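Local coordinates for protein beta-ketoacyl synthase (Pseudomonas aeruginosa, PDB 4CW4) that condenses acetyl-CoA with malonyl-ACP to give acetoacetyl-ACP, the primer that starts fatty acid synthesis, working as a homodimer, at residues S88-R93 against A473-S478; Q97-D102 against I317-I322; A164-S169 against L331-G336; G356-F361 against G440-A445. One frame throughout, in Å; residues are numbered along the deposited sequence.

Contact 1 of 4, residues S88-R93 against A473-S478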
loop_
_atom_site.group_PDB
_atom_site.type_symbol
_atom_site.label_atom_id
_atom_site.label_comp_id
_atom_site.label_asym_id
_atom_site.label_seq_id
_atom_site.Cartn_x
_atom_site.Cartn_y
_atom_site.Cartn_z
ATOM N N SER A 88 12.190 -22.652 -20.963
ATOM C CA SER A 88 11.878 -22.628 -19.533
ATOM C C SER A 88 12.161 -21.264 -18.872
ATOM O O SER A 88 12.301 -21.161 -17.646
ATOM C CB SER A 88 12.654 -23.712 -18.808
ATOM O OG SER A 88 12.195 -24.994 -19.190
ATOM N N THR A 89 12.219 -20.238 -19.707
ATOM C CA THR A 89 12.317 -18.862 -19.274
ATOM C C THR A 89 11.275 -18.039 -20.035
ATOM O O THR A 89 10.674 -18.521 -20.994
ATOM C CB THR A 89 13.724 -18.284 -19.539
ATOM O OG1 THR A 89 14.118 -18.567 -20.884
ATOM C CG2 THR A 89 14.735 -18.859 -18.557
ATOM N N LEU A 90 11.078 -16.798 -19.590
ATOM C CA LEU A 90 10.177 -15.830 -20.212
ATOM C C LEU A 90 8.713 -16.239 -20.062
ATOM O O LEU A 90 8.390 -17.206 -19.350
ATOM C CB LEU A 90 10.563 -15.555 -21.668
ATOM C CG LEU A 90 12.003 -15.067 -21.897
ATOM C CD1 LEU A 90 12.162 -14.629 -23.329
ATOM C CD2 LEU A 90 12.403 -13.935 -20.942
ATOM N N VAL A 91 7.822 -15.476 -20.678
ATOM C CA VAL A 91 6.397 -15.819 -20.698
ATOM C C VAL A 91 6.207 -17.197 -21.343
ATOM O O VAL A 91 6.785 -17.496 -22.389
ATOM C CB VAL A 91 5.580 -14.768 -21.486
ATOM C CG1 VAL A 91 4.143 -15.227 -21.704
ATOM C CG2 VAL A 91 5.632 -13.442 -20.773
ATOM N N ARG A 92 5.400 -18.048 -20.709
ATOM C CA ARG A 92 5.144 -19.405 -21.212
ATOM C C ARG A 92 3.947 -20.005 -20.490
ATOM O O ARG A 92 3.414 -19.383 -19.567
ATOM C CB ARG A 92 6.387 -20.287 -21.018
ATOM C CG ARG A 92 6.895 -20.378 -19.581
ATOM C CD ARG A 92 8.357 -20.842 -19.553
ATOM N NE ARG A 92 8.787 -21.231 -18.209
ATOM C CZ ARG A 92 9.199 -20.397 -17.261
ATOM N NH1 ARG A 92 9.309 -19.090 -17.493
ATOM N NH2 ARG A 92 9.527 -20.879 -16.074
ATOM N N ARG A 93 3.555 -21.216 -20.867
ATOM C CA ARG A 93 2.430 -21.885 -20.216
ATOM C C ARG A 93 2.745 -22.054 -18.734
ATOM O O ARG A 93 3.890 -22.302 -18.349
ATOM C CB ARG A 93 2.142 -23.252 -20.869
ATOM C CG ARG A 93 0.755 -23.830 -20.553
ATOM C CD ARG A 93 0.455 -25.077 -21.390
ATOM N NE ARG A 93 -0.995 -25.369 -21.461
ATOM C CZ ARG A 93 -1.683 -26.001 -20.511
ATOM N NH1 ARG A 93 -1.075 -26.439 -19.401
ATOM N NH2 ARG A 93 -2.984 -26.213 -20.667
ATOM N N ALA A 473 6.718 -7.850 -23.274
ATOM C CA ALA A 473 6.734 -8.884 -24.307
ATOM C C ALA A 473 7.526 -10.104 -23.837
ATOM O O ALA A 473 7.199 -11.256 -24.175
ATOM C CB ALA A 473 7.351 -8.332 -25.583
ATOM N N TYR A 474 8.599 -9.828 -23.103
ATOM C CA TYR A 474 9.493 -10.869 -22.588
ATOM C C TYR A 474 9.047 -11.475 -21.264
ATOM O O TYR A 474 9.087 -12.699 -21.104
ATOM C CB TYR A 474 10.910 -10.316 -22.412
ATOM C CG TYR A 474 11.560 -9.851 -23.688
ATOM C CD1 TYR A 474 12.144 -10.769 -24.554
ATOM C CD2 TYR A 474 11.588 -8.505 -24.047
ATOM C CE1 TYR A 474 12.761 -10.373 -25.723
ATOM C CE2 TYR A 474 12.196 -8.100 -25.235
ATOM C CZ TYR A 474 12.784 -9.043 -26.066
ATOM O OH TYR A 474 13.395 -8.672 -27.238
ATOM N N VAL A 475 8.702 -10.624 -20.291
ATOM C CA VAL A 475 8.520 -11.093 -18.918
ATOM C C VAL A 475 7.116 -10.893 -18.375
ATOM O O VAL A 475 6.871 -11.146 -17.213
ATOM C CB VAL A 475 9.541 -10.413 -17.962
ATOM C CG1 VAL A 475 10.965 -10.731 -18.406
ATOM C CG2 VAL A 475 9.310 -8.884 -17.881
ATOM N N GLY A 476 6.192 -10.481 -19.227
ATOM C CA GLY A 476 4.837 -10.241 -18.782
ATOM C C GLY A 476 4.762 -9.059 -17.843
ATOM O O GLY A 476 5.695 -8.251 -17.757
ATOM N N HIS A 477 3.625 -8.955 -17.167
ATOM C CA HIS A 477 3.260 -7.819 -16.344
ATOM C C HIS A 477 3.305 -8.210 -14.873
ATOM O O HIS A 477 2.421 -8.905 -14.382
ATOM C CB HIS A 477 1.848 -7.404 -16.736
ATOM C CG HIS A 477 1.434 -6.083 -16.192
ATOM N ND1 HIS A 477 2.063 -5.504 -15.119
ATOM C CD2 HIS A 477 0.468 -5.217 -16.581
ATOM C CE1 HIS A 477 1.512 -4.325 -14.873
ATOM N NE2 HIS A 477 0.540 -4.126 -15.744
ATOM N N SER A 478 4.342 -7.767 -14.173
ATOM C CA SER A 478 4.550 -8.134 -12.766
ATOM C C SER A 478 3.915 -7.155 -11.780
ATOM O O SER A 478 4.259 -7.132 -10.599
ATOM C CB SER A 478 6.042 -8.280 -12.468
ATOM O OG SER A 478 6.692 -7.050 -12.730
#
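Leu90 can be followed outward atom by atom. Its CB rests 3.3 Å from Tyr474 O, and with CG anti to the carbonyl carbon (chi1 -56°) the branch runs alongside the Tyr474 side chain, both pointing the same way. Leu90 CD1 reaches the edge of the phenol ring, near its plane, 4.0 Å from Tyr474 CD1. Leu90 CD2 lies 3.5 Å from Tyr474 O and also brushes Val475 CG1. That same oxygen is the polar grip of the contact: Val91 N donates to Tyr474 O at 3.1 Å, with 151° at the hydrogen and the N-H lying in the carbonyl plane. Val91 then sends CG2, anti to its carbonyl carbon, to within 3.4 Å of Gly476 N, where the chain leaves its short helix with positive phi. Within the same segment, Arg92 NH1 donates to Leu90 O at 2.8 Å, on a lone pair, so the Leu90-Val91 peptide is held at both its oxygen and its nitrogen. The helical turn 472-475 is separated from His477, a predicted active-site residue of this thiolase-like ketosynthase, by Gly476 alone. Helix 28-33 adds Arg32 against Leu90 and Met33 against Tyr474, helix 482-496 packs on Val475, and strand 91-93 pairs antiparallel with strand 169-171.

Contact 2 of 4, residues Q97-D102 against I317-I322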
loop_
_atom_site.group_PDB
_atom_site.type_symbol
_atom_site.label_atom_id
_atom_site.label_comp_id
_atom_site.label_asym_id
_atom_site.label_seq_id
_atom_site.Cartn_x
_atom_site.Cartn_y
_atom_site.Cartn_z
ATOM N N GLN A 97 4.499 -26.204 -10.720
ATOM C CA GLN A 97 4.984 -25.688 -9.458
ATOM C C GLN A 97 4.141 -24.496 -8.958
ATOM O O GLN A 97 4.250 -24.108 -7.799
ATOM C CB GLN A 97 6.477 -25.336 -9.531
ATOM C CG GLN A 97 6.871 -24.231 -10.525
ATOM C CD GLN A 97 7.218 -24.756 -11.900
ATOM O OE1 GLN A 97 6.785 -25.842 -12.297
ATOM N NE2 GLN A 97 8.005 -23.980 -12.649
ATOM N N TYR A 98 3.319 -23.925 -9.843
ATOM C CA TYR A 98 2.335 -22.896 -9.474
ATOM C C TYR A 98 0.940 -23.468 -9.298
ATOM O O TYR A 98 0.326 -23.337 -8.239
ATOM C CB TYR A 98 2.286 -21.779 -10.533
ATOM C CG TYR A 98 3.630 -21.153 -10.729
ATOM C CD1 TYR A 98 4.071 -20.145 -9.895
ATOM C CD2 TYR A 98 4.479 -21.604 -11.712
ATOM C CE1 TYR A 98 5.326 -19.591 -10.042
ATOM C CE2 TYR A 98 5.728 -21.060 -11.872
ATOM C CZ TYR A 98 6.148 -20.060 -11.041
ATOM O OH TYR A 98 7.410 -19.567 -11.242
ATOM N N LEU A 99 0.429 -24.058 -10.368
ATOM C CA LEU A 99 -0.937 -24.581 -10.421
ATOM C C LEU A 99 -1.124 -25.309 -11.742
ATOM O O LEU A 99 -0.297 -25.182 -12.657
ATOM C CB LEU A 99 -1.962 -23.445 -10.324
ATOM C CG LEU A 99 -1.774 -22.304 -11.330
ATOM C CD1 LEU A 99 -2.720 -22.490 -12.514
ATOM C CD2 LEU A 99 -1.963 -20.934 -10.692
ATOM N N ASP A 100 -2.197 -26.085 -11.840
ATOM C CA ASP A 100 -2.552 -26.708 -13.089
ATOM C C ASP A 100 -3.673 -25.880 -13.699
ATOM O O ASP A 100 -4.793 -25.899 -13.193
ATOM C CB ASP A 100 -3.023 -28.143 -12.837
ATOM C CG ASP A 100 -3.355 -28.899 -14.110
ATOM O OD1 ASP A 100 -3.585 -28.279 -15.167
ATOM O OD2 ASP A 100 -3.426 -30.143 -14.023
ATOM N N PRO A 101 -3.402 -25.201 -14.823
ATOM C CA PRO A 101 -4.439 -24.298 -15.321
ATOM C C PRO A 101 -5.620 -25.029 -15.953
ATOM O O PRO A 101 -6.562 -24.370 -16.359
ATOM C CB PRO A 101 -3.680 -23.437 -16.345
ATOM C CG PRO A 101 -2.615 -24.371 -16.834
ATOM C CD PRO A 101 -2.167 -25.114 -15.629
ATOM N N ASP A 102 -5.553 -26.358 -16.040
ATOM C CA ASP A 102 -6.711 -27.161 -16.409
ATOM C C ASP A 102 -7.373 -27.860 -15.212
ATOM O O ASP A 102 -8.338 -28.605 -15.382
ATOM C CB ASP A 102 -6.296 -28.206 -17.442
ATOM C CG ASP A 102 -5.906 -27.584 -18.755
ATOM O OD1 ASP A 102 -6.731 -26.810 -19.303
ATOM O OD2 ASP A 102 -4.779 -27.845 -19.231
ATOM N N ILE A 317 0.946 -15.316 -9.259
ATOM C CA ILE A 317 0.550 -16.441 -10.087
ATOM C C ILE A 317 -0.202 -17.447 -9.202
ATOM O O ILE A 317 0.361 -18.429 -8.723
ATOM C CB ILE A 317 1.721 -17.084 -10.835
ATOM C CG1 ILE A 317 2.526 -16.017 -11.606
ATOM C CG2 ILE A 317 1.189 -18.137 -11.781
ATOM C CD1 ILE A 317 3.819 -16.538 -12.200
ATOM N N LEU A 318 -1.489 -17.149 -9.000
ATOM C CA LEU A 318 -2.378 -17.863 -8.086
ATOM C C LEU A 318 -3.723 -17.911 -8.780
ATOM O O LEU A 318 -4.065 -16.968 -9.492
ATOM C CB LEU A 318 -2.513 -17.110 -6.756
ATOM C CG LEU A 318 -1.230 -16.910 -5.941
ATOM C CD1 LEU A 318 -1.421 -15.888 -4.820
ATOM C CD2 LEU A 318 -0.772 -18.241 -5.384
ATOM N N PRO A 319 -4.495 -18.995 -8.578
ATOM C CA PRO A 319 -5.767 -19.101 -9.308
ATOM C C PRO A 319 -6.701 -17.905 -9.083
ATOM O O PRO A 319 -7.372 -17.476 -10.003
ATOM C CB PRO A 319 -6.398 -20.374 -8.742
ATOM C CG PRO A 319 -5.254 -21.183 -8.233
ATOM C CD PRO A 319 -4.213 -20.197 -7.773
ATOM N N GLU A 320 -6.752 -17.382 -7.867
ATOM C CA GLU A 320 -7.687 -16.304 -7.547
ATOM C C GLU A 320 -7.317 -15.013 -8.279
ATOM O O GLU A 320 -8.200 -14.294 -8.778
ATOM C CB GLU A 320 -7.711 -16.065 -6.038
ATOM C CG GLU A 320 -8.236 -17.241 -5.192
ATOM C CD GLU A 320 -7.195 -18.325 -4.933
ATOM O OE1 GLU A 320 -6.008 -18.187 -5.360
ATOM O OE2 GLU A 320 -7.571 -19.317 -4.272
ATOM N N CYS A 321 -6.018 -14.719 -8.359
ATOM C CA CYS A 321 -5.565 -13.521 -9.069
ATOM C C CYS A 321 -5.868 -13.641 -10.545
ATOM O O CYS A 321 -6.316 -12.690 -11.166
ATOM C CB CYS A 321 -4.086 -13.302 -8.864
ATOM S SG CYS A 321 -3.639 -13.013 -7.194
ATOM N N ILE A 322 -5.614 -14.821 -11.103
ATOM C CA ILE A 322 -5.861 -15.042 -12.509
ATOM C C ILE A 322 -7.353 -14.890 -12.802
ATOM O O ILE A 322 -7.736 -14.193 -13.746
ATOM C CB ILE A 322 -5.326 -16.417 -12.980
ATOM C CG1 ILE A 322 -3.794 -16.468 -12.864
ATOM C CG2 ILE A 322 -5.774 -16.703 -14.405
ATOM C CD1 ILE A 322 -3.223 -17.872 -13.002
HETATM O O HOH W 1 -0.344 -20.893 -7.391
#
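An apolar patch at the N-terminus of helix 319-327, in the KS3 ketosynthase region of this thiolase-like enzyme, receives the loop between strands 91-93 and 104-112. Ile317 lies just ahead of that helix, its side chain about 10 Å from that of His477, a predicted active-site residue, and Leu318 is the N-cap. Tyr98 crosses Ile317 obliquely: its CG lies anti to the carbonyl carbon (chi1 -57°), which lays one ring face over Ile317 CD1, while Tyr98 CD1 meets Ile317 CB at 4.0 Å. The phenol hydroxyl is bonded beyond the contact, to Glu365. Leu99 takes the crowded position between its backbone N and carbonyl carbon (chi1 53°), and its CD2 is the methyl that does the touching. Leu99 CD2 comes 3.8 Å from Pro319 CD, the two side chains sliding past each other in opposite directions, and 4.0 Å from Ile322 CD1 one helical turn on; beyond Leu99 an Asx turn at Asp100 shapes the loop. With no direct hydrogen bond joining the two segments, a single water links their backbones, donating to Tyr98 O at 2.7 Å and to Ile317 O at 2.9 Å.

Contact 3 of 4, residues A164-S169 against L331-G336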
loop_
_atom_site.group_PDB
_atom_site.type_symbol
_atom_site.label_atom_id
_atom_site.label_comp_id
_atom_site.label_asym_id
_atom_site.label_seq_id
_atom_site.Cartn_x
_atom_site.Cartn_y
_atom_site.Cartn_z
ATOM N N ALA A 164 -11.021 -25.617 -15.166
ATOM C CA ALA A 164 -9.972 -25.048 -15.992
ATOM C C ALA A 164 -10.076 -23.529 -15.967
ATOM O O ALA A 164 -11.166 -22.976 -15.962
ATOM C CB ALA A 164 -10.076 -25.557 -17.399
ATOM N N LEU A 165 -8.925 -22.871 -15.927
ATOM C CA LEU A 165 -8.866 -21.420 -16.091
ATOM C C LEU A 165 -8.873 -21.113 -17.582
ATOM O O LEU A 165 -8.360 -21.886 -18.389
ATOM C CB LEU A 165 -7.582 -20.869 -15.470
ATOM C CG LEU A 165 -7.338 -21.101 -13.979
ATOM C CD1 LEU A 165 -5.948 -20.631 -13.583
ATOM C CD2 LEU A 165 -8.375 -20.359 -13.154
ATOM N N THR A 166 -9.442 -19.982 -17.965
ATOM C CA THR A 166 -9.398 -19.580 -19.372
ATOM C C THR A 166 -7.999 -19.104 -19.795
ATOM O O THR A 166 -7.702 -19.045 -20.974
ATOM C CB THR A 166 -10.392 -18.459 -19.665
ATOM O OG1 THR A 166 -10.035 -17.320 -18.887
ATOM C CG2 THR A 166 -11.827 -18.909 -19.339
ATOM N N VAL A 167 -7.169 -18.756 -18.818
ATOM C CA VAL A 167 -5.805 -18.266 -19.021
ATOM C C VAL A 167 -4.832 -19.388 -18.692
ATOM O O VAL A 167 -4.980 -20.049 -17.661
ATOM C CB VAL A 167 -5.560 -17.052 -18.088
ATOM C CG1 VAL A 167 -4.088 -16.653 -18.031
ATOM C CG2 VAL A 167 -6.430 -15.886 -18.544
ATOM N N LYS A 168 -3.847 -19.611 -19.559
ATOM C CA LYS A 168 -2.928 -20.736 -19.380
ATOM C C LYS A 168 -1.469 -20.307 -19.245
ATOM O O LYS A 168 -0.611 -21.172 -19.137
ATOM C CB LYS A 168 -3.000 -21.730 -20.560
ATOM C CG LYS A 168 -4.404 -22.140 -21.026
ATOM C CD LYS A 168 -5.142 -22.985 -20.028
ATOM C CE LYS A 168 -6.525 -23.381 -20.566
ATOM N NZ LYS A 168 -7.275 -24.120 -19.540
ATOM N N SER A 169 -1.194 -19.000 -19.293
ATOM C CA SER A 169 0.173 -18.500 -19.415
ATOM C C SER A 169 0.530 -17.449 -18.370
ATOM O O SER A 169 -0.336 -16.790 -17.835
ATOM C CB SER A 169 0.393 -17.938 -20.819
ATOM O OG SER A 169 -0.706 -17.141 -21.218
ATOM N N LEU A 331 -6.921 -10.144 -19.123
ATOM C CA LEU A 331 -5.824 -11.060 -19.458
ATOM C C LEU A 331 -5.995 -11.706 -20.813
ATOM O O LEU A 331 -7.113 -11.893 -21.278
ATOM C CB LEU A 331 -5.701 -12.175 -18.427
ATOM C CG LEU A 331 -5.522 -11.736 -16.966
ATOM C CD1 LEU A 331 -5.381 -12.968 -16.086
ATOM C CD2 LEU A 331 -4.331 -10.786 -16.797
ATOM N N ALA A 332 -4.868 -12.061 -21.429
ATOM C CA ALA A 332 -4.879 -12.859 -22.652
ATOM C C ALA A 332 -5.302 -14.284 -22.320
ATOM O O ALA A 332 -4.622 -14.980 -21.574
ATOM C CB ALA A 332 -3.503 -12.879 -23.270
ATOM N N THR A 333 -6.414 -14.722 -22.900
ATOM C CA THR A 333 -6.892 -16.089 -22.698
ATOM C C THR A 333 -6.440 -16.996 -23.842
ATOM O O THR A 333 -6.033 -16.525 -24.902
ATOM C CB THR A 333 -8.416 -16.127 -22.679
ATOM O OG1 THR A 333 -8.910 -15.805 -23.980
ATOM C CG2 THR A 333 -8.985 -15.152 -21.643
ATOM N N GLU A 334 -6.502 -18.302 -23.628
ATOM C CA GLU A 334 -6.238 -19.228 -24.717
ATOM C C GLU A 334 -7.158 -18.950 -25.911
ATOM O O GLU A 334 -6.708 -18.903 -27.052
ATOM C CB GLU A 334 -6.387 -20.670 -24.243
ATOM C CG GLU A 334 -6.190 -21.716 -25.331
ATOM C CD GLU A 334 -6.138 -23.112 -24.753
ATOM O OE1 GLU A 334 -7.133 -23.529 -24.109
ATOM O OE2 GLU A 334 -5.108 -23.793 -24.945
ATOM N N GLU A 335 -8.445 -18.738 -25.669
ATOM C CA GLU A 335 -9.339 -18.461 -26.782
ATOM C C GLU A 335 -8.977 -17.166 -27.508
ATOM O O GLU A 335 -9.068 -17.096 -28.733
ATOM C CB GLU A 335 -10.793 -18.426 -26.321
ATOM C CG GLU A 335 -11.376 -19.801 -26.053
ATOM C CD GLU A 335 -11.314 -20.744 -27.266
ATOM O OE1 GLU A 335 -11.488 -20.305 -28.424
ATOM O OE2 GLU A 335 -11.076 -21.938 -27.048
ATOM N N GLY A 336 -8.550 -16.151 -26.760
ATOM C CA GLY A 336 -8.139 -14.898 -27.369
ATOM C C GLY A 336 -6.960 -15.102 -28.300
ATOM O O GLY A 336 -6.936 -14.598 -29.419
HETATM O O HOH W 2 -9.550 -19.664 -23.006
HETATM O O HOH W 3 -3.426 -17.640 -21.750
HETATM O O HOH W 4 -2.176 -14.464 -20.216
#
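Val167 gives up the most surface here, its CG2 set anti to the carbonyl carbon and beside the backbone N. That methyl meets Leu331 CB at 3.8 Å, the two side chains crossing at about a right angle, and it also comes 3.6 Å from Ala332 O. Helix 319-327 closes on the same valine through Ile322 and Ser326.

Glu334, next in buried area, is held first by its backbone. Glu334 N donates to Thr166 O at 3.0 Å, 163° at the hydrogen and nearly along the C=O axis, so the first residue of helix 334-341 spends its N-H on the loop 164-169. A water extends the link, donating to Thr166 O and accepting from Glu335 N. The helix start is a classical N-cap: Thr333, with OG1 in the crowded position between its backbone N and carbonyl carbon (chi1 67°), accepts from Gly336 N at 2.8 Å. The same torsion leaves Thr333 CG2 facing Thr166 OG1, the two threonines lying side by side and pointing the same way.

From CB outward the Glu334 chain is extended and crosses Lys168 obliquely. Its OE1 stops 3.6 Å from Lys168 CE and 4.6 Å from Lys168 NZ, opposite charges near each other but not in contact. The lysine, bent at chi2 (-69°), commits its ammonium elsewhere, to Leu165 O and in a salt bridge to Asp102. Two further waters bridge Ser169 OG to Ala332 O; one of them also accepts from Lys168 N.

Contact 4 of 4, residues G356-F361 against G440-A445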
loop_
_atom_site.group_PDB
_atom_site.type_symbol
_atom_site.label_atom_id
_atom_site.label_comp_id
_atom_site.label_asym_id
_atom_site.label_seq_id
_atom_site.Cartn_x
_atom_site.Cartn_y
_atom_site.Cartn_z
ATOM N N GLY A 356 1.114 -5.081 -30.999
ATOM C CA GLY A 356 0.676 -5.941 -32.074
ATOM C C GLY A 356 -0.788 -6.280 -31.954
ATOM O O GLY A 356 -1.456 -5.795 -31.057
ATOM N N GLU A 357 -1.293 -7.094 -32.875
ATOM C CA GLU A 357 -2.558 -7.779 -32.623
ATOM C C GLU A 357 -2.428 -8.456 -31.252
ATOM O O GLU A 357 -1.460 -9.171 -30.989
ATOM C CB GLU A 357 -2.880 -8.795 -33.715
ATOM C CG GLU A 357 -3.015 -8.188 -35.106
ATOM C CD GLU A 357 -4.166 -7.210 -35.211
ATOM O OE1 GLU A 357 -5.218 -7.457 -34.585
ATOM O OE2 GLU A 357 -4.009 -6.182 -35.913
ATOM N N ASN A 358 -3.376 -8.198 -30.362
ATOM C CA ASN A 358 -3.245 -8.662 -28.988
ATOM C C ASN A 358 -4.598 -8.745 -28.298
ATOM O O ASN A 358 -5.628 -8.390 -28.896
ATOM C CB ASN A 358 -2.201 -7.831 -28.197
ATOM C CG ASN A 358 -2.544 -6.355 -28.097
ATOM O OD1 ASN A 358 -3.712 -5.964 -28.145
ATOM N ND2 ASN A 358 -1.516 -5.521 -27.883
ATOM N N CYS A 359 -4.609 -9.268 -27.072
ATOM C CA CYS A 359 -5.882 -9.595 -26.430
ATOM C C CYS A 359 -5.817 -9.672 -24.908
ATOM O O CYS A 359 -6.584 -10.411 -24.285
ATOM C CB CYS A 359 -6.409 -10.908 -27.000
ATOM S SG CYS A 359 -5.294 -12.334 -26.791
ATOM N N GLY A 360 -4.962 -8.851 -24.301
ATOM C CA GLY A 360 -4.904 -8.753 -22.849
ATOM C C GLY A 360 -3.509 -9.020 -22.323
ATOM O O GLY A 360 -2.662 -9.608 -23.013
ATOM N N PHE A 361 -3.270 -8.596 -21.087
ATOM C CA PHE A 361 -1.954 -8.739 -20.512
ATOM C C PHE A 361 -1.723 -10.143 -19.955
ATOM O O PHE A 361 -2.654 -10.947 -19.820
ATOM C CB PHE A 361 -1.621 -7.587 -19.526
ATOM C CG PHE A 361 -2.219 -7.680 -18.134
ATOM C CD1 PHE A 361 -1.582 -8.377 -17.125
ATOM C CD2 PHE A 361 -3.327 -6.935 -17.809
ATOM C CE1 PHE A 361 -2.064 -8.396 -15.842
ATOM C CE2 PHE A 361 -3.831 -6.951 -16.500
ATOM C CZ PHE A 361 -3.187 -7.689 -15.531
ATOM N N GLY A 440 3.210 -0.740 -22.583
ATOM C CA GLY A 440 3.161 -1.883 -23.492
ATOM C C GLY A 440 2.606 -3.140 -22.859
ATOM O O GLY A 440 3.285 -4.158 -22.813
ATOM N N SER A 441 1.366 -3.074 -22.399
ATOM C CA SER A 441 0.791 -4.147 -21.594
ATOM C C SER A 441 0.165 -5.261 -22.422
ATOM O O SER A 441 -0.234 -6.269 -21.858
ATOM C CB SER A 441 -0.262 -3.563 -20.650
ATOM O OG SER A 441 -1.160 -2.758 -21.380
ATOM N N SER A 442 0.098 -5.087 -23.742
ATOM C CA SER A 442 -0.477 -6.073 -24.669
ATOM C C SER A 442 -2.001 -6.093 -24.643
ATOM O O SER A 442 -2.606 -7.165 -24.671
ATOM C CB SER A 442 0.070 -7.486 -24.438
ATOM O OG SER A 442 -0.176 -8.331 -25.562
ATOM N N THR A 443 -2.613 -4.914 -24.658
ATOM C CA THR A 443 -4.065 -4.829 -24.773
ATOM C C THR A 443 -4.472 -3.930 -25.929
ATOM O O THR A 443 -3.739 -3.011 -26.303
ATOM C CB THR A 443 -4.726 -4.316 -23.472
ATOM O OG1 THR A 443 -4.656 -2.890 -23.442
ATOM C CG2 THR A 443 -4.026 -4.891 -22.226
ATOM N N PRO A 444 -5.659 -4.186 -26.507
ATOM C CA PRO A 444 -6.114 -3.330 -27.606
ATOM C C PRO A 444 -6.271 -1.868 -27.196
ATOM O O PRO A 444 -5.963 -0.968 -27.976
ATOM C CB PRO A 444 -7.465 -3.951 -27.985
ATOM C CG PRO A 444 -7.287 -5.390 -27.672
ATOM C CD PRO A 444 -6.460 -5.415 -26.419
ATOM N N ALA A 445 -6.745 -1.635 -25.978
ATOM C CA ALA A 445 -6.854 -0.270 -25.477
ATOM C C ALA A 445 -5.483 0.370 -25.303
ATOM O O ALA A 445 -5.296 1.537 -25.658
ATOM C CB ALA A 445 -7.608 -0.227 -24.151
HETATM O O HOH W 5 -2.192 -10.215 -25.648
#
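One direct hydrogen bond crosses between the segments: Gly360 N donates to Ser442 O at 2.9 Å, in the carbonyl plane but bent at the hydrogen, 140°. A water adds to it, accepting from Cys359 N at 3.0 Å and bonded to Gly360 O, with Ser442 OG, anti to its backbone N, 2.8 Å away as its third partner.

Van der Waals contact of a polar group comes from Asn358, the side chain with the most area buried. Its CG sits in the crowded position between backbone N and carbonyl carbon (chi1 61°), which lays the carboxamide along the 442-444 backbone: Asn358 ND2 approaches Ser442 C at 3.3 Å and Asn358 OD1 approaches Thr443 C at 3.1 Å. The edge of the proline ring meets the same oxygen, Pro444 CD lying 3.3 Å from Asn358 OD1. The amide is satisfied outside the contact, ND2 by Arg353 O and OD1 by Arg447, while Ser442 OG is bonded to Arg353 N.

Thr443 is the N-cap of helix 444-461, its OG1 bonded to Asn446 N. The segment 440-445 follows His439, a predicted active-site residue of this KAS I/II-type ketosynthase, directly in the chain. Asn358 and Gly360 touch Thr443 and Pro444, so the loop 356-361 packs on the start of that helix.

Weak contacts complete the fit. Thr443 CG2 touches Gly360 CA at 4.0 Å. Phe361 CA makes a C-H...O contact to Ser441 O at 3.3 Å, with CB closer still to that oxygen, whereas the ring leads off to meet His477, the other predicted active-site histidine, with planes about 55° apart, and Tyr325 edge-to-face.

Contacts 1, 3 and 4 are largely buried, whereas contact 2 is only partly so. Contacts 2 and 3 hold the successive helices 319-327 and 334-341, and are joined by the salt bridge from Asp102 to Lys168 and by Ile322 against Val167; contacts 1 and 3 share the strand pair 91-93 and 169-171. Contact 1 bonds to contact 2 through Arg93 and Asp102, and meets contact 4 where the predicted active-site residue His477 packs on Phe361. Phe361 O and Ala332 N probably bond contact 4 to contact 3. Contacts 1, 3 and 4 each have one direct backbone hydrogen bond between their segments; contact 2 has apolar packing and a bridging water. Contact 3 is the most hydrated, contact 4 the richest in close polar approaches.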